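Local coordinates for protein extracellular ligand-binding receptor (Desulfohalobium retbaense DSM 5692, PDB 5ERE) that probably senses extracellular solutes, holding ketoleucine in a leucine-binding-protein-like module and cytosine in a separate sensor region, at residues H238-M241 against S242-D246; E258-D261 against L262-L266; R274-P277 against K278-F281. All blocks are in the same frame, centred on the assembly; numbering follows the deposited sequence.

In the fold
Contacts 1, 2 and 3 follow one another on helices 239-248 and 254-271 and at the loop-to-helix start of 277-284, in the periplasmic-binding-protein module. Contact 2 is the core member, mostly buried; contacts 1 and 3 sit at helix starts and are partly exposed. The first two meet where the ring of F240 and the imidazole of H238 pack on Y260, and the last two where L266 touches L280, whereas contacts 1 and 3 are about 20 Å apart at their nearest atoms. The chemistry follows the position: imidazole capping and paired phenylalanines in contact 1, threonine hydroxyls and a water beside a tyrosine in contact 2, and threonine capping with aliphatic packing in contact 3.

Contact 1 (H238-M241 against S242-D246); sequences HPFM and SAFTD
F240 and F244, one turn apart on helix 239-248, send their rings out side by side and in the same direction. The four-residue spacing puts them on one flank, and CG anti to the backbone N in both (chi1 170° in F240) turns the rings the same way. Their planes meet at 57°, neither stacked nor edge-to-face: F240 CZ comes within 3.7 Å of F244 CD2, while F244 CB stands over one face of the F240 ring. The methyl CE of M241, a selenomethionine, lies at the edge of that ring, in its plane.

At the start of the helix H238 is the N-cap. Its imidazole folds forward, with P239 CD over one face, and accepts the amide of F240 through ND1, 3.1 Å from F240 N. Further on, M241 O receives two donors from T245: OG1 at 2.8 Å, from well above the carbonyl plane, and N at 3.0 Å. The first torsion of T245 (chi1 -62°) sets its hydroxyl beside its own amide, within reach of that carbonyl. S242 OG makes a weak bond to D246 OD2 on the exposed side.

The aromatic flank packs against A24 and L27 of helix 15-32 and Y260 of helix 254-271. Since ND1 accepts the F240 amide, it carries no proton in this bond, so a neutral imidazole protonated at NE2 would suit the cap.

Contact 2 (E258-D261 against L262-L266); sequences EAYD and LCTTL
E258 to L266 form a regular helical run, in which L262 N bonds to E258 O at 3.1 Å and C263 N to A259 O at the same distance. T264 N reaches Y260 O at 3.0 Å, and T265 N reaches D261 O at 3.1 Å. D261 O also takes the hydroxyl of T265, with OG1 2.9 Å away, because chi1 of 60° places OG1 between the backbone N and the carbonyl carbon of T265 and turns it back up the helix; Y284 OH is its further partner.

The helix, 254-271, belongs to the Rossmann-like lobe of the periplasmic-binding-protein fold: L262 and L266 lie on strand 88-92, while A259 and C263 face helix 15-32. On another flank T264 OG1 sits 3.5 Å from Y260 CE2, over one face of the ring and toward its rim, the two side chains crossing at a slant. A water joins this side: it donates to D261 OD1 at 2.7 Å and is weakly linked to T264 OG1. D261 also receives the amides of A292 and L293, Y260 OH hydrogen-bonds to E31, and the E258 side chain, about 7 Å from the bound ketoleucine, hydrogen-bonds to T109 and G93 N.

Contact 3 (R274-P277 against K278-F281); sequences RQTP and KALF
With chi1 at 69°, OG1 of T276 is tucked between its own backbone N and carbonyl carbon, from where it faces the first turn of helix 277-284 and accepts the amide of A279, with A279 N 3.2 Å from OG1. This makes T276 the N-cap. Its carbonyl carries the next bond: L280 N lies 2.9 Å from T276 O, nearly in line with the C=O. P277 is the first residue of the helix, where its lack of an amide hydrogen costs no helical bond, and its O accepts F281 N at 2.9 Å.

R274 CG lies 4.0 Å from A279 CB, and bends at chi2 (33°) and chi3 bring NE back to the same distance from that methyl; the methyl meets the guanidinium obliquely, and R274 NH2 bonds to Q272 O. A279 CB also rests on T276 OG1, so it is held between the cap and the arginine stem. The two methyls of L280 reach back to the loop, CD1 3.7 Å from Q275 O and CD2 4.1 Å from R274 CB.

The same leucine packs on L266, A269 and L270, which seats the start of helix 277-284 against the end of helix 254-271, while the F281 side chain lies about 4 Å from that of A285, a calcium-site residue.

Contact 1 (H238-M241 against S242-D246)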
loop_
_atom_site.group_PDB
_atom_site.type_symbol
_atom_site.label_atom_id
_atom_site.label_comp_id
_atom_site.label_asym_id
_atom_site.label_seq_id
_atom_site.Cartn_x
_atom_site.Cartn_y
_atom_site.Cartn_z
ATOM N N HIS A 238 -14.770 17.889 -3.174
ATOM C CA HIS A 238 -14.010 19.083 -3.503
ATOM C C HIS A 238 -14.764 19.914 -4.545
ATOM O O HIS A 238 -15.316 19.342 -5.478
ATOM C CB HIS A 238 -12.621 18.704 -4.024
ATOM C CG HIS A 238 -11.680 19.859 -4.086
ATOM N ND1 HIS A 238 -11.664 20.745 -5.139
ATOM C CD2 HIS A 238 -10.723 20.282 -3.226
ATOM C CE1 HIS A 238 -10.747 21.675 -4.923
ATOM N NE2 HIS A 238 -10.158 21.413 -3.770
ATOM N N PRO A 239 -14.790 21.254 -4.395
ATOM C CA PRO A 239 -15.471 22.149 -5.338
ATOM C C PRO A 239 -15.077 22.036 -6.812
ATOM O O PRO A 239 -15.850 22.468 -7.657
ATOM C CB PRO A 239 -15.080 23.541 -4.826
ATOM C CG PRO A 239 -14.850 23.345 -3.395
ATOM C CD PRO A 239 -14.212 22.021 -3.271
ATOM N N PHE A 240 -13.889 21.518 -7.106
ATOM C CA PHE A 240 -13.450 21.304 -8.478
ATOM C C PHE A 240 -14.337 20.303 -9.218
ATOM O O PHE A 240 -14.654 20.539 -10.363
ATOM C CB PHE A 240 -12.011 20.794 -8.516
ATOM C CG PHE A 240 -11.571 20.316 -9.885
ATOM C CD1 PHE A 240 -11.306 21.219 -10.901
ATOM C CD2 PHE A 240 -11.469 18.978 -10.156
ATOM C CE1 PHE A 240 -10.915 20.771 -12.161
ATOM C CE2 PHE A 240 -11.066 18.534 -11.400
ATOM C CZ PHE A 240 -10.792 19.439 -12.395
HETATM N N MSE A 241 -14.714 19.207 -8.562
HETATM C CA MSE A 241 -15.581 18.163 -9.168
HETATM C C MSE A 241 -16.823 18.796 -9.791
HETATM O O MSE A 241 -17.098 18.662 -10.973
HETATM C CB MSE A 241 -16.066 17.140 -8.130
HETATM C CG MSE A 241 -15.039 16.585 -7.231
HETATM SE SE MSE A 241 -13.729 15.683 -8.276
HETATM C CE MSE A 241 -12.321 16.672 -7.404
ATOM N N SER A 242 -17.539 19.523 -8.951
ATOM C CA SER A 242 -18.760 20.217 -9.333
ATOM C C SER A 242 -18.577 21.355 -10.314
ATOM O O SER A 242 -19.390 21.509 -11.224
ATOM C CB SER A 242 -19.444 20.751 -8.080
ATOM O OG SER A 242 -20.618 21.443 -8.432
ATOM N N ALA A 243 -17.548 22.185 -10.136
ATOM C CA ALA A 243 -17.251 23.216 -11.133
ATOM C C ALA A 243 -16.986 22.627 -12.543
ATOM O O ALA A 243 -17.435 23.162 -13.551
ATOM C CB ALA A 243 -16.041 24.040 -10.708
ATOM N N PHE A 244 -16.215 21.558 -12.589
ATOM C CA PHE A 244 -15.852 20.921 -13.856
ATOM C C PHE A 244 -17.104 20.298 -14.502
ATOM O O PHE A 244 -17.419 20.535 -15.669
ATOM C CB PHE A 244 -14.763 19.894 -13.599
ATOM C CG PHE A 244 -14.230 19.248 -14.826
ATOM C CD1 PHE A 244 -14.964 18.264 -15.483
ATOM C CD2 PHE A 244 -12.986 19.592 -15.310
ATOM C CE1 PHE A 244 -14.478 17.644 -16.626
ATOM C CE2 PHE A 244 -12.488 18.987 -16.419
ATOM C CZ PHE A 244 -13.232 17.993 -17.090
ATOM N N THR A 245 -17.864 19.596 -13.687
ATOM C CA THR A 245 -19.072 18.924 -14.158
ATOM C C THR A 245 -20.069 19.904 -14.717
ATOM O O THR A 245 -20.671 19.656 -15.761
ATOM C CB THR A 245 -19.699 18.150 -13.026
ATOM O OG1 THR A 245 -18.782 17.165 -12.588
ATOM C CG2 THR A 245 -21.011 17.481 -13.436
ATOM N N ASP A 246 -20.245 21.034 -14.025
ATOM C CA ASP A 246 -21.215 22.022 -14.456
ATOM C C ASP A 246 -20.802 22.670 -15.758
ATOM O O ASP A 246 -21.634 22.947 -16.621
ATOM C CB ASP A 246 -21.405 23.118 -13.384
ATOM C CG ASP A 246 -22.084 22.597 -12.115
ATOM O OD1 ASP A 246 -22.761 21.555 -12.169
ATOM O OD2 ASP A 246 -21.935 23.239 -11.056
#

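Contact 2 (E258-D261 against L262-L266)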
loop_
_atom_site.group_PDB
_atom_site.type_symbol
_atom_site.label_atom_id
_atom_site.label_comp_id
_atom_site.label_asym_id
_atom_site.label_seq_id
_atom_site.Cartn_x
_atom_site.Cartn_y
_atom_site.Cartn_z
ATOM N N GLU A 258 -5.893 15.592 -10.850
ATOM C CA GLU A 258 -4.464 15.757 -10.731
ATOM C C GLU A 258 -3.956 17.040 -11.383
ATOM O O GLU A 258 -3.060 17.709 -10.862
ATOM C CB GLU A 258 -3.727 14.556 -11.379
ATOM C CG GLU A 258 -2.211 14.652 -11.277
ATOM C CD GLU A 258 -1.480 13.519 -12.047
ATOM O OE1 GLU A 258 -1.817 13.289 -13.244
ATOM O OE2 GLU A 258 -0.574 12.891 -11.444
ATOM N N ALA A 259 -4.462 17.317 -12.572
ATOM C CA ALA A 259 -4.007 18.448 -13.330
ATOM C C ALA A 259 -4.484 19.747 -12.637
ATOM O O ALA A 259 -3.745 20.722 -12.607
ATOM C CB ALA A 259 -4.495 18.381 -14.740
ATOM N N TYR A 260 -5.671 19.725 -12.035
ATOM C CA TYR A 260 -6.153 20.853 -11.272
ATOM C C TYR A 260 -5.229 21.148 -10.073
ATOM O O TYR A 260 -4.910 22.316 -9.808
ATOM C CB TYR A 260 -7.607 20.617 -10.774
ATOM C CG TYR A 260 -8.127 21.728 -9.909
ATOM C CD1 TYR A 260 -8.718 22.848 -10.479
ATOM C CD2 TYR A 260 -8.023 21.671 -8.515
ATOM C CE1 TYR A 260 -9.199 23.910 -9.679
ATOM C CE2 TYR A 260 -8.499 22.723 -7.711
ATOM C CZ TYR A 260 -9.086 23.826 -8.301
ATOM O OH TYR A 260 -9.575 24.855 -7.518
ATOM N N ASP A 261 -4.814 20.125 -9.324
ATOM C CA ASP A 261 -3.903 20.379 -8.197
ATOM C C ASP A 261 -2.518 20.850 -8.640
ATOM O O ASP A 261 -1.867 21.655 -7.936
ATOM C CB ASP A 261 -3.734 19.161 -7.300
ATOM C CG ASP A 261 -4.907 18.942 -6.369
ATOM O OD1 ASP A 261 -5.881 19.726 -6.431
ATOM O OD2 ASP A 261 -4.850 17.971 -5.576
ATOM N N LEU A 262 -2.060 20.387 -9.784
ATOM C CA LEU A 262 -0.830 20.923 -10.332
ATOM C C LEU A 262 -0.944 22.418 -10.590
ATOM O O LEU A 262 -0.036 23.167 -10.244
ATOM C CB LEU A 262 -0.461 20.242 -11.633
ATOM C CG LEU A 262 0.609 21.029 -12.409
ATOM C CD1 LEU A 262 1.865 21.066 -11.587
ATOM C CD2 LEU A 262 0.863 20.354 -13.693
ATOM N N CYS A 263 -2.026 22.857 -11.241
ATOM C CA CYS A 263 -2.158 24.304 -11.527
ATOM C C CYS A 263 -2.273 25.113 -10.284
ATOM O O CYS A 263 -1.698 26.200 -10.206
ATOM C CB CYS A 263 -3.338 24.626 -12.439
ATOM S SG CYS A 263 -3.182 23.828 -14.002
ATOM N N THR A 264 -3.021 24.614 -9.310
ATOM C CA THR A 264 -3.236 25.358 -8.061
ATOM C C THR A 264 -1.908 25.627 -7.357
ATOM O O THR A 264 -1.603 26.747 -6.944
ATOM C CB THR A 264 -4.188 24.557 -7.127
ATOM O OG1 THR A 264 -5.504 24.595 -7.692
ATOM C CG2 THR A 264 -4.208 25.110 -5.721
ATOM N N THR A 265 -1.106 24.577 -7.235
ATOM C CA THR A 265 0.096 24.672 -6.440
ATOM C C THR A 265 1.206 25.377 -7.220
ATOM O O THR A 265 1.954 26.142 -6.632
ATOM C CB THR A 265 0.534 23.288 -5.960
ATOM O OG1 THR A 265 0.787 22.431 -7.085
ATOM C CG2 THR A 265 -0.573 22.712 -5.072
ATOM N N LEU A 266 1.301 25.145 -8.528
ATOM C CA LEU A 266 2.300 25.815 -9.339
ATOM C C LEU A 266 2.034 27.315 -9.439
ATOM O O LEU A 266 2.966 28.104 -9.479
ATOM C CB LEU A 266 2.360 25.212 -10.743
ATOM C CG LEU A 266 3.522 25.644 -11.643
ATOM C CD1 LEU A 266 4.855 25.286 -11.018
ATOM C CD2 LEU A 266 3.409 24.949 -13.014
HETATM O O HOH W 1 -5.649 22.172 -5.399
#

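Contact 3 (R274-P277 against K278-F281)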
loop_
_atom_site.group_PDB
_atom_site.type_symbol
_atom_site.label_atom_id
_atom_site.label_comp_id
_atom_site.label_asym_id
_atom_site.label_seq_id
_atom_site.Cartn_x
_atom_site.Cartn_y
_atom_site.Cartn_z
ATOM N N ARG A 274 9.267 31.966 -6.720
ATOM C CA ARG A 274 10.025 30.778 -7.072
ATOM C C ARG A 274 10.063 30.715 -8.604
ATOM O O ARG A 274 9.026 30.856 -9.246
ATOM C CB ARG A 274 9.391 29.526 -6.459
ATOM C CG ARG A 274 9.711 29.215 -4.975
ATOM C CD ARG A 274 9.909 30.394 -4.055
ATOM N NE ARG A 274 11.340 30.653 -3.843
ATOM C CZ ARG A 274 11.912 31.854 -3.756
ATOM N NH1 ARG A 274 13.223 31.935 -3.566
ATOM N NH2 ARG A 274 11.199 32.975 -3.855
ATOM N N GLN A 275 11.248 30.538 -9.195
ATOM C CA GLN A 275 11.387 30.655 -10.648
ATOM C C GLN A 275 12.483 29.745 -11.198
ATOM O O GLN A 275 12.349 29.244 -12.305
ATOM C CB GLN A 275 11.667 32.100 -11.056
ATOM C CG GLN A 275 10.440 33.014 -11.075
ATOM C CD GLN A 275 10.794 34.456 -10.761
ATOM O OE1 GLN A 275 11.899 34.916 -11.066
ATOM N NE2 GLN A 275 9.857 35.179 -10.137
ATOM N N THR A 276 13.567 29.532 -10.455
ATOM C CA THR A 276 14.561 28.562 -10.918
ATOM C C THR A 276 14.081 27.136 -10.684
ATOM O O THR A 276 13.279 26.878 -9.784
ATOM C CB THR A 276 15.919 28.695 -10.234
ATOM O OG1 THR A 276 15.801 28.305 -8.865
ATOM C CG2 THR A 276 16.467 30.114 -10.353
ATOM N N PRO A 277 14.597 26.203 -11.489
ATOM C CA PRO A 277 14.298 24.780 -11.321
ATOM C C PRO A 277 14.521 24.288 -9.892
ATOM O O PRO A 277 13.743 23.472 -9.408
ATOM C CB PRO A 277 15.270 24.115 -12.294
ATOM C CG PRO A 277 15.415 25.130 -13.394
ATOM C CD PRO A 277 15.424 26.451 -12.693
ATOM N N LYS A 278 15.583 24.749 -9.236
ATOM C CA LYS A 278 15.851 24.338 -7.877
ATOM C C LYS A 278 14.780 24.863 -6.929
ATOM O O LYS A 278 14.378 24.181 -6.000
ATOM C CB LYS A 278 17.224 24.841 -7.416
ATOM C CG LYS A 278 18.397 23.999 -7.894
ATOM C CD LYS A 278 19.624 24.101 -6.961
ATOM C CE LYS A 278 19.412 23.339 -5.641
ATOM N NZ LYS A 278 20.707 22.973 -4.977
ATOM N N ALA A 279 14.358 26.099 -7.121
ATOM C CA ALA A 279 13.393 26.686 -6.191
ATOM C C ALA A 279 12.024 26.020 -6.403
ATOM O O ALA A 279 11.269 25.775 -5.460
ATOM C CB ALA A 279 13.302 28.186 -6.383
ATOM N N LEU A 280 11.716 25.731 -7.651
ATOM C CA LEU A 280 10.429 25.137 -7.980
ATOM C C LEU A 280 10.368 23.705 -7.467
ATOM O O LEU A 280 9.345 23.282 -6.939
ATOM C CB LEU A 280 10.180 25.221 -9.479
ATOM C CG LEU A 280 9.704 26.601 -9.892
ATOM C CD1 LEU A 280 9.761 26.778 -11.371
ATOM C CD2 LEU A 280 8.313 26.873 -9.391
ATOM N N PHE A 281 11.462 22.962 -7.615
ATOM C CA PHE A 281 11.549 21.612 -7.069
ATOM C C PHE A 281 11.393 21.639 -5.530
ATOM O O PHE A 281 10.587 20.886 -4.966
ATOM C CB PHE A 281 12.873 20.960 -7.507
ATOM C CG PHE A 281 12.971 19.478 -7.233
ATOM C CD1 PHE A 281 13.300 19.010 -5.975
ATOM C CD2 PHE A 281 12.782 18.553 -8.259
ATOM C CE1 PHE A 281 13.404 17.664 -5.728
ATOM C CE2 PHE A 281 12.885 17.199 -8.020
ATOM C CZ PHE A 281 13.191 16.743 -6.763
#